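PDB 1YDG: NAD(P)H dehydrogenase (quinone) from Deinococcus radiodurans, which catalyses the FMN-dependent reduction of quinones to quinols by NADH or NADPH, as a homotetrameric flavoprotein. Local coordinates for residues M121-V127 against A169-A173; V12-S16 against S85-R89; D75-A79 against K112-K116; T150-D156 against H188-Q193; L40-R44 against M65-A71. All blocks are in the same frame, centred on the assembly; numbering follows the deposited sequence.

Contact 1 of 5, residues M121-V127 against A169-A173; sequences MTSAQNV and ASVTA
At the edge of the flavodoxin-like sheet, strand 121-124 runs parallel to strand 170-172, with Thr122, Ser123 and Ala124 beside Ser170, Val171 and Thr172. The two short axes come within 4.6 Å and lie 17° apart. Backbone bonds alternate along the pair. Thr122 N gives to Ala169 O at 3.0 Å, and Val171 N gives to Thr122 O. Ala124 N then gives to Val171 O at 3.1 Å. Ala173 N closes the ladder on Ala124 O.

Side chains add to this. With chi1 at -166°, Thr122 sends OG1 to Ser86 O, and CG2, between N and the carbonyl carbon, rests 3.5 Å from Ser170 CB. Ser170 OG turns to Asn165. Met121 CG lies 4.0 Å from Ala169 CB.

Beyond the strands the chain bends round Thr172. The methyl CG2 of Thr172 lies 3.2 Å from Gln125 O. Its OG1 sits 3.7 Å from Val127 CG1. An alanine here lacks both branches, and the bend at Gln125-Val127 would probably lose these two contacts and be freer to shift.

Val127 also packs on Val127 of the second subunit, so the bend lies at a subunit interface. Ser123 OG, on the face shared with Val171, makes a weak hydrogen bond to a bound sulfate. Residues 123-127 belong to the FMN site. A loop leaving the carboxyl end of a parallel strand to meet the flavin nucleotide is the flavodoxin pattern.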
# COMPACT_ATOMS: atom_id res chain seq x y z
N MET B 121 -5.15 -14.03 -4.63
CA MET B 121 -6.27 -14.37 -3.75
C MET B 121 -5.74 -14.49 -2.35
O MET B 121 -4.54 -14.72 -2.14
CB MET B 121 -6.92 -15.71 -4.12
CG MET B 121 -7.46 -15.81 -5.53
SD MET B 121 -8.30 -17.38 -5.88
CE MET B 121 -7.09 -18.58 -5.39
N THR B 122 -6.63 -14.31 -1.38
CA THR B 122 -6.23 -14.38 0.01
C THR B 122 -7.37 -14.77 0.96
O THR B 122 -8.52 -14.97 0.55
CB THR B 122 -5.61 -13.02 0.43
OG1 THR B 122 -4.92 -13.16 1.68
CG2 THR B 122 -6.69 -11.93 0.52
N SER B 123 -7.01 -14.88 2.24
CA SER B 123 -8.00 -15.03 3.32
C SER B 123 -7.50 -14.51 4.66
O SER B 123 -6.30 -14.38 4.88
CB SER B 123 -8.36 -16.50 3.50
OG SER B 123 -7.21 -17.23 3.82
N ALA B 124 -8.45 -14.21 5.55
CA ALA B 124 -8.16 -13.91 6.95
C ALA B 124 -9.30 -14.39 7.83
O ALA B 124 -10.37 -14.73 7.32
CB ALA B 124 -7.97 -12.42 7.13
N GLN B 125 -9.08 -14.38 9.14
CA GLN B 125 -10.12 -14.77 10.11
C GLN B 125 -11.19 -13.69 10.26
O GLN B 125 -12.33 -13.99 10.59
CB GLN B 125 -9.50 -15.16 11.46
CG GLN B 125 -8.61 -16.41 11.32
CD GLN B 125 -8.33 -17.14 12.63
OE1 GLN B 125 -9.21 -17.27 13.49
NE2 GLN B 125 -7.11 -17.67 12.76
N ASN B 126 -10.80 -12.44 9.96
CA ASN B 126 -11.68 -11.28 10.04
C ASN B 126 -11.99 -10.72 8.65
O ASN B 126 -11.18 -10.86 7.73
CB ASN B 126 -11.00 -10.23 10.90
CG ASN B 126 -10.66 -10.76 12.28
OD1 ASN B 126 -11.55 -11.05 13.07
ND2 ASN B 126 -9.36 -10.90 12.56
N VAL B 127 -13.15 -10.09 8.48
CA VAL B 127 -13.56 -9.67 7.12
C VAL B 127 -12.57 -8.63 6.62
O VAL B 127 -12.12 -8.68 5.46
CB VAL B 127 -15.03 -9.13 7.01
CG1 VAL B 127 -15.54 -9.32 5.58
CG2 VAL B 127 -15.97 -9.83 7.96
N ALA B 169 -10.11 -12.39 -5.05
CA ALA B 169 -10.96 -13.16 -4.13
C ALA B 169 -10.35 -13.15 -2.75
O ALA B 169 -9.14 -13.32 -2.59
CB ALA B 169 -11.14 -14.60 -4.63
N SER B 170 -11.18 -12.89 -1.74
CA SER B 170 -10.73 -12.95 -0.37
C SER B 170 -11.86 -13.44 0.52
O SER B 170 -12.97 -12.91 0.50
CB SER B 170 -10.16 -11.61 0.13
OG SER B 170 -11.13 -10.60 0.21
N VAL B 171 -11.52 -14.47 1.28
CA VAL B 171 -12.44 -15.27 2.05
C VAL B 171 -12.18 -15.03 3.53
O VAL B 171 -11.03 -14.88 3.94
CB VAL B 171 -12.22 -16.75 1.71
CG1 VAL B 171 -12.94 -17.66 2.67
CG2 VAL B 171 -12.63 -17.02 0.27
N THR B 172 -13.24 -15.00 4.33
CA THR B 172 -13.11 -14.95 5.79
C THR B 172 -13.04 -16.39 6.31
O THR B 172 -14.01 -17.16 6.20
CB THR B 172 -14.24 -14.15 6.44
OG1 THR B 172 -14.26 -12.83 5.89
CG2 THR B 172 -14.04 -14.03 7.94
N ALA B 173 -11.87 -16.75 6.83
CA ALA B 173 -11.55 -18.11 7.27
C ALA B 173 -12.28 -18.45 8.56
O ALA B 173 -12.04 -17.81 9.60
CB ALA B 173 -10.03 -18.26 7.46

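Contact 2 of 5, residues V12-S16 against S85-R89; sequences VFYSS and SSPTR. With SO4 (sulfate ion), chain J.
In the FMN pocket, Ser16 of the nucleotide-binding loop and Tyr14 just before it meet Ser85, Pro87 and Arg89 of the neighbouring strand. The pair starts as parallel sheet. Ser85 N gives to Val12 O at 2.9 Å, and Tyr14 N gives to Ser85 O with a nearly straight bond (160°). Phe13 and Ser85 face the same side, their CB atoms 3.8 Å apart.

The chains then separate, and a water spans the gap by donating to Tyr14 O and bonding to Ser85 OG. Pro87 fills the next step. Its CD lies 3.8 Å from Tyr14 CD2, at the edge of the tyrosine ring. Arg89 NH2 comes to the same ring near its plane, 4.0 Å from CE2. The guanidinium stands 81° to the ring. Tyr14 reaches this place because its CG is anti to the backbone N (chi1 179°).

The phenol oxygen has two partners. Ser16 OG donates to Tyr14 OH at 2.9 Å, and Glu45 bonds to that same OH. Ser16 OG also lies 3.1 Å from Arg89 NH2, in the guanidinium plane. Asp102 of the third subunit packs on Arg89.

A sulfate, probably from the crystallisation liquor, is bound by the loop. Ser15 OG donates to its O4 at 2.7 Å, and Ser16 N to its O3. Pro87 CB borders it. Thr17, Thr19 and Gly20 also bond to it, and Ser123 OG weakly. Ser15 to Gly20 bind FMN, and the bound anion is consistent with the phosphate-binding loop of the flavodoxin fold.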
# COMPACT_ATOMS: atom_id res chain seq x y z
N VAL B 12 -0.53 -21.24 -7.60
CA VAL B 12 0.46 -21.45 -6.53
C VAL B 12 -0.15 -20.88 -5.25
O VAL B 12 -0.51 -19.69 -5.18
CB VAL B 12 1.80 -20.74 -6.82
CG1 VAL B 12 2.79 -20.97 -5.68
CG2 VAL B 12 2.39 -21.22 -8.12
N PHE B 13 -0.34 -21.75 -4.26
CA PHE B 13 -1.06 -21.39 -3.05
C PHE B 13 -0.33 -21.92 -1.83
O PHE B 13 0.27 -23.01 -1.86
CB PHE B 13 -2.50 -21.92 -3.08
CG PHE B 13 -2.61 -23.39 -2.82
CD1 PHE B 13 -2.89 -23.86 -1.54
CD2 PHE B 13 -2.36 -24.30 -3.83
CE1 PHE B 13 -2.95 -25.20 -1.28
CE2 PHE B 13 -2.42 -25.67 -3.58
CZ PHE B 13 -2.71 -26.12 -2.31
N TYR B 14 -0.33 -21.11 -0.78
CA TYR B 14 0.01 -21.58 0.55
C TYR B 14 -1.28 -21.75 1.35
O TYR B 14 -2.20 -20.94 1.24
CB TYR B 14 0.96 -20.63 1.30
CG TYR B 14 1.22 -21.20 2.67
CD1 TYR B 14 1.98 -22.35 2.82
CD2 TYR B 14 0.56 -20.69 3.79
CE1 TYR B 14 2.15 -22.94 4.08
CE2 TYR B 14 0.71 -21.28 5.05
CZ TYR B 14 1.51 -22.40 5.18
OH TYR B 14 1.67 -22.99 6.39
N SER B 15 -1.33 -22.81 2.15
CA SER B 15 -2.45 -23.05 3.06
C SER B 15 -1.95 -23.76 4.31
O SER B 15 -1.29 -24.81 4.21
CB SER B 15 -3.54 -23.89 2.37
OG SER B 15 -4.68 -24.01 3.20
N SER B 16 -2.23 -23.20 5.50
CA SER B 16 -2.01 -23.92 6.74
C SER B 16 -3.20 -24.83 7.04
O SER B 16 -3.05 -26.04 7.18
CB SER B 16 -1.82 -22.97 7.92
OG SER B 16 -0.71 -22.13 7.75
N SER B 85 -2.06 -17.42 -4.13
CA SER B 85 -2.99 -17.39 -3.01
C SER B 85 -2.23 -17.60 -1.71
O SER B 85 -1.48 -18.57 -1.57
CB SER B 85 -4.08 -18.45 -3.19
OG SER B 85 -5.03 -18.39 -2.16
N SER B 86 -2.42 -16.68 -0.77
CA SER B 86 -1.87 -16.82 0.56
C SER B 86 -2.84 -16.34 1.62
O SER B 86 -3.42 -15.28 1.45
CB SER B 86 -0.61 -15.97 0.69
OG SER B 86 -0.11 -16.08 1.99
N PRO B 87 -2.93 -17.05 2.76
CA PRO B 87 -3.65 -16.41 3.87
C PRO B 87 -2.87 -15.19 4.32
O PRO B 87 -1.66 -15.09 4.09
CB PRO B 87 -3.69 -17.48 4.96
CG PRO B 87 -2.67 -18.50 4.58
CD PRO B 87 -2.36 -18.35 3.13
N THR B 88 -3.56 -14.24 4.92
CA THR B 88 -2.88 -13.07 5.46
C THR B 88 -2.15 -13.41 6.74
O THR B 88 -2.66 -14.20 7.54
CB THR B 88 -3.84 -11.91 5.73
OG1 THR B 88 -3.09 -10.71 5.92
CG2 THR B 88 -4.63 -12.16 7.00
N ARG B 89 -0.95 -12.84 6.91
CA ARG B 89 -0.28 -12.76 8.21
C ARG B 89 0.03 -11.30 8.50
O ARG B 89 0.92 -10.72 7.88
CB ARG B 89 1.07 -13.49 8.21
CG ARG B 89 1.00 -14.97 8.01
CD ARG B 89 0.45 -15.70 9.21
NE ARG B 89 0.45 -17.13 8.92
CZ ARG B 89 -0.60 -17.82 8.48
NH1 ARG B 89 -1.78 -17.26 8.27
NH2 ARG B 89 -0.44 -19.11 8.24
S SO4 J . -5.57 -21.27 5.45
O1 SO4 J . -6.62 -22.14 5.99
O2 SO4 J . -5.99 -19.88 5.54
O3 SO4 J . -4.36 -21.50 6.24
O4 SO4 J . -5.36 -21.58 4.04
O HOH W 1 -4.05 -19.21 0.36
O HOH W 2 1.70 -20.97 9.19

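Contact 3 of 5, residues D75-A79 against K112-K116; sequences DLEWA and KLANK
Lys116 and Leu113 pack against Leu76, Glu77 and Ala79 where helix 73-78 of the flavodoxin-like domain ends. The inner half is tight. Lys116 NZ lies among the carbonyls at and just past the end of the helix. It bonds to Ala79 O at 2.7 Å, nearly in line with the carbonyl, and to Glu77 O at 3.0 Å from above the carbonyl plane. A weak bond to Leu76 O adds a third acceptor. The lysine side chain is extended until its last torsion (chi4 -64°), which turns the ammonium into this group. Its positive charge would suit the negative end of the helix. A methionine in its place would probably leave these carbonyls without their shared donor and the helix end without a compensating charge. Leu76 CB touches Leu113 CD2 at 3.8 Å, with Leu76 also packed on Val12, Ile82 and Phe84 of the sheet.

The outer half is looser. Glu77 and Lys112 extend along the surface, where Lys112 is exposed, and their side chains meet at an angle in a single salt bridge. Lys112 CD runs 3.6 Å from Glu77 CD. At the end of its side chain, Lys112 NZ meets Glu77 OE2 at 3.1 Å, 54° out of the carboxylate plane.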
# COMPACT_ATOMS: atom_id res chain seq x y z
N ASP B 75 7.72 -23.91 -12.63
CA ASP B 75 6.28 -23.82 -12.81
C ASP B 75 5.87 -22.44 -13.34
O ASP B 75 4.97 -22.33 -14.21
CB ASP B 75 5.55 -24.13 -11.49
CG ASP B 75 5.66 -25.62 -11.07
OD1 ASP B 75 5.42 -26.50 -11.92
OD2 ASP B 75 5.96 -25.88 -9.88
N LEU B 76 6.52 -21.39 -12.83
CA LEU B 76 6.24 -20.04 -13.34
C LEU B 76 6.85 -19.80 -14.72
O LEU B 76 6.25 -19.10 -15.52
CB LEU B 76 6.67 -18.97 -12.35
CG LEU B 76 6.16 -19.13 -10.91
CD1 LEU B 76 6.36 -17.85 -10.15
CD2 LEU B 76 4.70 -19.55 -10.83
N GLU B 77 8.03 -20.37 -14.99
CA GLU B 77 8.61 -20.31 -16.33
C GLU B 77 7.67 -20.98 -17.34
O GLU B 77 7.49 -20.50 -18.45
CB GLU B 77 9.99 -20.97 -16.36
CG GLU B 77 10.66 -21.01 -17.75
CD GLU B 77 12.09 -21.60 -17.74
OE1 GLU B 77 12.72 -21.68 -16.67
OE2 GLU B 77 12.58 -21.97 -18.84
N TRP B 78 7.07 -22.09 -16.93
CA TRP B 78 6.12 -22.81 -17.76
C TRP B 78 4.82 -22.03 -17.98
O TRP B 78 4.29 -22.02 -19.09
CB TRP B 78 5.80 -24.19 -17.14
CG TRP B 78 4.65 -24.92 -17.75
CD1 TRP B 78 4.66 -25.65 -18.88
CD2 TRP B 78 3.30 -24.97 -17.25
NE1 TRP B 78 3.41 -26.16 -19.13
CE2 TRP B 78 2.56 -25.77 -18.13
CE3 TRP B 78 2.66 -24.42 -16.13
CZ2 TRP B 78 1.21 -26.03 -17.95
CZ3 TRP B 78 1.33 -24.68 -15.95
CH2 TRP B 78 0.61 -25.47 -16.85
N ALA B 79 4.31 -21.42 -16.91
CA ALA B 79 3.01 -20.76 -16.93
C ALA B 79 2.97 -19.56 -17.88
O ALA B 79 3.96 -18.87 -18.10
CB ALA B 79 2.60 -20.32 -15.52
N LYS B 112 12.76 -14.21 -17.64
CA LYS B 112 11.76 -15.23 -18.00
C LYS B 112 10.44 -15.18 -17.21
O LYS B 112 9.63 -16.11 -17.33
CB LYS B 112 12.36 -16.65 -17.87
CG LYS B 112 13.24 -17.07 -19.01
CD LYS B 112 13.60 -18.54 -18.89
CE LYS B 112 14.62 -18.98 -19.95
NZ LYS B 112 15.12 -20.38 -19.71
N LEU B 113 10.24 -14.15 -16.39
CA LEU B 113 8.94 -13.93 -15.70
C LEU B 113 8.10 -12.88 -16.39
O LEU B 113 6.89 -12.79 -16.14
CB LEU B 113 9.15 -13.53 -14.24
CG LEU B 113 9.52 -14.62 -13.23
CD1 LEU B 113 9.79 -14.00 -11.88
CD2 LEU B 113 8.45 -15.67 -13.10
N ALA B 114 8.72 -12.10 -17.28
CA ALA B 114 8.08 -10.96 -17.90
C ALA B 114 6.89 -11.37 -18.73
O ALA B 114 6.87 -12.45 -19.33
CB ALA B 114 9.05 -10.20 -18.75
N ASN B 115 5.88 -10.50 -18.74
CA ASN B 115 4.73 -10.64 -19.62
C ASN B 115 3.75 -11.77 -19.27
O ASN B 115 2.83 -12.01 -20.02
CB ASN B 115 5.20 -10.75 -21.08
CG ASN B 115 6.09 -9.59 -21.48
OD1 ASN B 115 5.82 -8.44 -21.13
ND2 ASN B 115 7.16 -9.88 -22.21
N LYS B 116 3.90 -12.42 -18.12
CA LYS B 116 2.92 -13.43 -17.72
C LYS B 116 1.79 -12.70 -17.01
O LYS B 116 2.02 -11.68 -16.37
CB LYS B 116 3.57 -14.47 -16.82
CG LYS B 116 4.61 -15.31 -17.51
CD LYS B 116 5.53 -16.00 -16.54
CE LYS B 116 6.73 -16.62 -17.28
NZ LYS B 116 6.36 -17.72 -18.23
O HOH W 3 15.30 -21.01 -17.39

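Contact 4 of 5, residues T150-D156 against H188-Q193; sequences TPPGYTD and HQVRRQ
His188 and Thr155 meet through their first torsions. His188 CG is anti to the backbone N (chi1 169°), which swings the ring off the helix. Thr155 OG1 stands between its own N and carbonyl carbon (chi1 53°), facing that ring. His188 NE2 donates to Thr155 OG1 at 2.6 Å, in the plane of the imidazole. Thr155 OG1 in turn donates to Pro152 O at 2.8 Å, in the carbonyl plane, so the hydroxyl accepts one bond and donates another, which sets its rotation. Asp156 CB sits over the centre of the His188 ring in a CH-pi contact, 3.5 Å from the centroid. Asp156 OD2 makes a long salt bridge of 3.8 Å with Arg191 NH2.

The contact lays the loop after strand 148-149 along helix 180-204 of the flavodoxin-like domain. Asp156 is the N-cap of the next helix, its OD1 bonded to Val158 N.

Further along, Arg192 extends alongside the loop. Thr155 CG2 lies over one face of its guanidinium, toward the rim. Arg192 NH2 gives to a water that also donates to Pro151 O. Arg192 NH1 bonds to Asn115 of the fourth subunit, while the buried NE finds no partner. Pro152 CG rests 3.8 Å from Gln189 OE1, an oxygen that accepts from Ala169 N. Gln193, bonded to Ser119, passes across Thr150 at about a right angle, with Gln193 CG 3.3 Å from Thr150 OG1.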
# COMPACT_ATOMS: atom_id res chain seq x y z
N THR B 150 -3.92 -8.86 -13.77
CA THR B 150 -5.31 -9.05 -14.20
C THR B 150 -6.28 -9.23 -13.03
O THR B 150 -6.97 -10.25 -12.93
CB THR B 150 -5.48 -10.23 -15.16
OG1 THR B 150 -5.14 -11.45 -14.48
CG2 THR B 150 -4.65 -10.04 -16.40
N PRO B 151 -6.40 -8.22 -12.17
CA PRO B 151 -7.32 -8.37 -11.05
C PRO B 151 -8.79 -8.37 -11.55
O PRO B 151 -9.05 -7.84 -12.63
CB PRO B 151 -7.00 -7.16 -10.19
CG PRO B 151 -6.64 -6.11 -11.17
CD PRO B 151 -5.79 -6.88 -12.18
N PRO B 152 -9.72 -8.96 -10.79
CA PRO B 152 -11.10 -9.06 -11.25
C PRO B 152 -11.89 -7.76 -11.33
O PRO B 152 -12.83 -7.68 -12.12
CB PRO B 152 -11.76 -9.98 -10.21
CG PRO B 152 -10.93 -9.90 -9.03
CD PRO B 152 -9.53 -9.60 -9.49
N GLY B 153 -11.55 -6.76 -10.53
CA GLY B 153 -12.42 -5.60 -10.39
C GLY B 153 -13.84 -6.05 -10.08
O GLY B 153 -14.04 -7.04 -9.35
N TYR B 154 -14.82 -5.36 -10.64
CA TYR B 154 -16.22 -5.72 -10.46
C TYR B 154 -16.83 -6.22 -11.77
O TYR B 154 -18.01 -5.99 -12.05
CB TYR B 154 -17.01 -4.51 -9.95
CG TYR B 154 -16.60 -4.06 -8.57
CD1 TYR B 154 -15.59 -3.12 -8.40
CD2 TYR B 154 -17.23 -4.57 -7.44
CE1 TYR B 154 -15.21 -2.71 -7.14
CE2 TYR B 154 -16.87 -4.15 -6.18
CZ TYR B 154 -15.85 -3.22 -6.04
OH TYR B 154 -15.47 -2.80 -4.80
N THR B 155 -16.04 -6.95 -12.54
CA THR B 155 -16.47 -7.35 -13.88
C THR B 155 -17.57 -8.42 -13.89
O THR B 155 -18.11 -8.73 -14.96
CB THR B 155 -15.26 -7.75 -14.76
OG1 THR B 155 -14.47 -8.73 -14.09
CG2 THR B 155 -14.41 -6.52 -15.07
N ASP B 156 -17.93 -8.97 -12.72
CA ASP B 156 -19.17 -9.78 -12.57
C ASP B 156 -20.00 -9.23 -11.40
O ASP B 156 -19.49 -8.47 -10.58
CB ASP B 156 -18.82 -11.26 -12.34
CG ASP B 156 -19.90 -12.21 -12.85
OD1 ASP B 156 -20.99 -12.28 -12.23
OD2 ASP B 156 -19.66 -12.91 -13.86
N HIS B 188 -14.83 -16.64 -11.56
CA HIS B 188 -14.84 -15.53 -12.51
C HIS B 188 -13.46 -14.94 -12.68
O HIS B 188 -13.01 -14.69 -13.82
CB HIS B 188 -15.84 -14.45 -12.06
CG HIS B 188 -15.72 -13.18 -12.83
ND1 HIS B 188 -16.15 -13.06 -14.14
CD2 HIS B 188 -15.17 -11.98 -12.51
CE1 HIS B 188 -15.89 -11.83 -14.58
NE2 HIS B 188 -15.30 -11.16 -13.60
N GLN B 189 -12.79 -14.71 -11.56
CA GLN B 189 -11.41 -14.19 -11.56
C GLN B 189 -10.49 -15.01 -12.46
O GLN B 189 -9.76 -14.44 -13.27
CB GLN B 189 -10.83 -14.17 -10.15
CG GLN B 189 -9.42 -13.58 -10.07
CD GLN B 189 -8.90 -13.49 -8.67
OE1 GLN B 189 -9.66 -13.29 -7.72
NE2 GLN B 189 -7.57 -13.62 -8.51
N VAL B 190 -10.56 -16.32 -12.33
CA VAL B 190 -9.70 -17.24 -13.07
C VAL B 190 -10.16 -17.34 -14.53
O VAL B 190 -9.34 -17.27 -15.43
CB VAL B 190 -9.67 -18.64 -12.42
CG1 VAL B 190 -8.83 -19.64 -13.25
CG2 VAL B 190 -9.11 -18.56 -10.98
N ARG B 191 -11.47 -17.49 -14.75
CA ARG B 191 -12.01 -17.58 -16.10
C ARG B 191 -11.61 -16.33 -16.90
O ARG B 191 -11.15 -16.39 -18.03
CB ARG B 191 -13.54 -17.79 -16.04
CG ARG B 191 -14.30 -17.67 -17.35
CD ARG B 191 -15.79 -17.99 -17.17
NE ARG B 191 -16.47 -16.94 -16.40
CZ ARG B 191 -17.05 -17.07 -15.19
NH1 ARG B 191 -17.10 -18.25 -14.56
NH2 ARG B 191 -17.61 -16.01 -14.62
N ARG B 192 -11.76 -15.19 -16.26
CA ARG B 192 -11.42 -13.92 -16.88
C ARG B 192 -9.94 -13.82 -17.20
O ARG B 192 -9.57 -13.40 -18.29
CB ARG B 192 -11.83 -12.81 -15.92
CG ARG B 192 -11.30 -11.47 -16.29
CD ARG B 192 -11.83 -10.43 -15.29
NE ARG B 192 -11.04 -9.22 -15.39
CZ ARG B 192 -11.17 -8.34 -16.36
NH1 ARG B 192 -12.08 -8.52 -17.32
NH2 ARG B 192 -10.38 -7.28 -16.39
N GLN B 193 -9.10 -14.21 -16.25
CA GLN B 193 -7.65 -14.18 -16.48
C GLN B 193 -7.22 -15.09 -17.62
O GLN B 193 -6.36 -14.72 -18.42
CB GLN B 193 -6.89 -14.52 -15.20
CG GLN B 193 -5.37 -14.58 -15.38
CD GLN B 193 -4.61 -14.66 -14.08
OE1 GLN B 193 -5.21 -14.65 -13.02
NE2 GLN B 193 -3.28 -14.73 -14.17
O HOH W 4 -9.40 -11.60 -12.98
O HOH W 5 -7.81 -6.85 -14.75

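Contact 5 of 5, residues L40-R44 against M65-A71; sequences LLKVR and MKDVPEA
Lys42 reaches across to the loop 65-71 and ends among its carbonyls. Its NZ donates to Met65 O at 3.1 Å, from above the carbonyl plane, and makes a weak bond to Val68 O. At the other end of the contact, Arg44 grips Glu70 side-on. Arg44 NE at 2.7 Å and Arg44 NH2 at 3.0 Å both donate to Glu70 OE1. That oxygen lies in the guanidinium plane, but the carboxylate is turned 65° against it.

Apolar groups fill in behind. Leu41 CB touches Ala71 CB at 3.8 Å, and Leu41 CD2 meets Pro69 CB. Val68 CG1 lies against the lysine stem, 4.0 Å from Lys42 CB.

Next come the elements that place these groups. Lys42 N donates to Pro69 O at 2.8 Å, and Ala71 N to Lys42 O at 2.7 Å, a single bridge joining strand 37-42 to the loop. The lysine chain leaves with CG between its N and carbonyl carbon (chi1 71°), then runs straight to the turn. Residues 65-68 form a type I turn, in which Val68 N bonds to Met65 O from the face opposite Lys42 NZ. Farther out, strand 37-42 pairs with strand 8-13 of the flavodoxin-like sheet, and Tyr21 packs on Met65 and Val68.

Met65 O thus accepts two bonds, one from a cation, which probably polarises the carbonyl and steadies the turn. Glu70 probably offsets the charge of the exposed Arg44.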
# COMPACT_ATOMS: atom_id res chain seq x y z
N LEU B 40 -2.10 -27.18 -10.24
CA LEU B 40 -2.34 -26.81 -8.86
C LEU B 40 -1.12 -27.20 -8.04
O LEU B 40 -0.76 -28.38 -7.99
CB LEU B 40 -3.57 -27.55 -8.34
CG LEU B 40 -3.98 -27.41 -6.88
CD1 LEU B 40 -4.27 -25.98 -6.59
CD2 LEU B 40 -5.20 -28.28 -6.61
N LEU B 41 -0.50 -26.21 -7.40
CA LEU B 41 0.82 -26.34 -6.79
C LEU B 41 0.83 -25.73 -5.41
O LEU B 41 0.48 -24.56 -5.21
CB LEU B 41 1.86 -25.62 -7.66
CG LEU B 41 1.93 -26.09 -9.11
CD1 LEU B 41 2.54 -24.99 -9.96
CD2 LEU B 41 2.72 -27.37 -9.22
N LYS B 42 1.27 -26.51 -4.43
CA LYS B 42 1.33 -26.00 -3.06
C LYS B 42 2.70 -25.39 -2.77
O LYS B 42 3.75 -25.83 -3.28
CB LYS B 42 0.99 -27.11 -2.05
CG LYS B 42 2.06 -28.16 -1.91
CD LYS B 42 1.66 -29.33 -1.01
CE LYS B 42 2.81 -30.35 -0.94
NZ LYS B 42 2.34 -31.75 -0.68
N VAL B 43 2.68 -24.38 -1.91
CA VAL B 43 3.91 -23.76 -1.44
C VAL B 43 4.49 -24.62 -0.31
O VAL B 43 3.81 -24.96 0.66
CB VAL B 43 3.66 -22.30 -0.95
CG1 VAL B 43 4.87 -21.74 -0.23
CG2 VAL B 43 3.28 -21.38 -2.11
N ARG B 44 5.78 -24.91 -0.42
CA ARG B 44 6.52 -25.66 0.59
C ARG B 44 6.29 -25.11 1.99
O ARG B 44 6.38 -23.89 2.24
CB ARG B 44 8.02 -25.66 0.30
CG ARG B 44 8.80 -26.57 1.23
CD ARG B 44 10.29 -26.47 1.06
NE ARG B 44 10.71 -27.15 -0.15
CZ ARG B 44 11.96 -27.56 -0.41
NH1 ARG B 44 12.94 -27.33 0.47
NH2 ARG B 44 12.22 -28.18 -1.56
N MET B 65 -3.25 -32.43 1.53
CA MET B 65 -2.55 -31.91 0.36
C MET B 65 -1.38 -32.79 -0.12
O MET B 65 -0.67 -32.40 -1.04
CB MET B 65 -2.02 -30.50 0.63
CG MET B 65 -3.09 -29.44 0.85
SD MET B 65 -2.36 -27.79 1.03
CE MET B 65 -1.23 -27.98 2.39
N LYS B 66 -1.21 -33.99 0.45
CA LYS B 66 -0.01 -34.80 0.23
C LYS B 66 0.36 -35.07 -1.23
O LYS B 66 1.54 -35.07 -1.60
CB LYS B 66 -0.13 -36.13 0.99
CG LYS B 66 1.14 -37.03 0.91
CD LYS B 66 1.08 -38.16 1.95
CE LYS B 66 2.05 -39.30 1.63
NZ LYS B 66 1.60 -40.61 2.24
N ASP B 67 -0.67 -35.27 -2.06
CA ASP B 67 -0.50 -35.64 -3.46
C ASP B 67 -0.39 -34.40 -4.35
O ASP B 67 -0.11 -34.52 -5.54
CB ASP B 67 -1.69 -36.50 -3.91
CG ASP B 67 -1.80 -37.81 -3.11
OD1 ASP B 67 -2.90 -38.15 -2.62
OD2 ASP B 67 -0.75 -38.47 -2.96
N VAL B 68 -0.60 -33.22 -3.78
CA VAL B 68 -0.46 -31.96 -4.51
C VAL B 68 1.02 -31.62 -4.65
O VAL B 68 1.74 -31.51 -3.65
CB VAL B 68 -1.22 -30.79 -3.81
CG1 VAL B 68 -1.04 -29.47 -4.56
CG2 VAL B 68 -2.70 -31.09 -3.73
N PRO B 69 1.48 -31.43 -5.88
CA PRO B 69 2.88 -31.09 -6.07
C PRO B 69 3.31 -29.77 -5.46
O PRO B 69 2.52 -28.83 -5.38
CB PRO B 69 3.04 -31.02 -7.60
CG PRO B 69 1.84 -31.60 -8.17
CD PRO B 69 0.75 -31.51 -7.16
N GLU B 70 4.56 -29.73 -5.03
CA GLU B 70 5.18 -28.56 -4.46
C GLU B 70 5.68 -27.62 -5.57
O GLU B 70 6.33 -28.04 -6.54
CB GLU B 70 6.32 -29.01 -3.58
CG GLU B 70 6.99 -27.94 -2.81
CD GLU B 70 8.10 -28.50 -1.92
OE1 GLU B 70 9.25 -28.20 -2.20
OE2 GLU B 70 7.79 -29.27 -0.97
N ALA B 71 5.37 -26.34 -5.41
CA ALA B 71 5.72 -25.32 -6.39
C ALA B 71 7.22 -25.08 -6.44
O ALA B 71 7.90 -25.02 -5.42
CB ALA B 71 4.97 -24.01 -6.09
O HOH W 6 7.22 -24.12 -2.94

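Contacts 1, 2 and 5 all reach one sheet; in contact 5 a loop borders its strand. Contact 2 is central: Ser123 O receives Thr88 N at 2.7 Å, joining it to contact 1, and Phe13 O receives Val43 N at 2.8 Å, joining it to contact 5. Contacts 1 and 2, with centres 10 Å apart, carry FMN-binding residues and reach the same sulfate, contact 1 only weakly. Contact 5 borders the site through Met65, whose side chain is about 4 Å from that of Ser15. Contact 3 touches contact 2 through Leu76 and Val12. Contact 4 reaches contact 1 through Gln189 OE1 and Ala169 N, 2.9 Å apart. Contacts 3 and 4 both touch the fourth subunit.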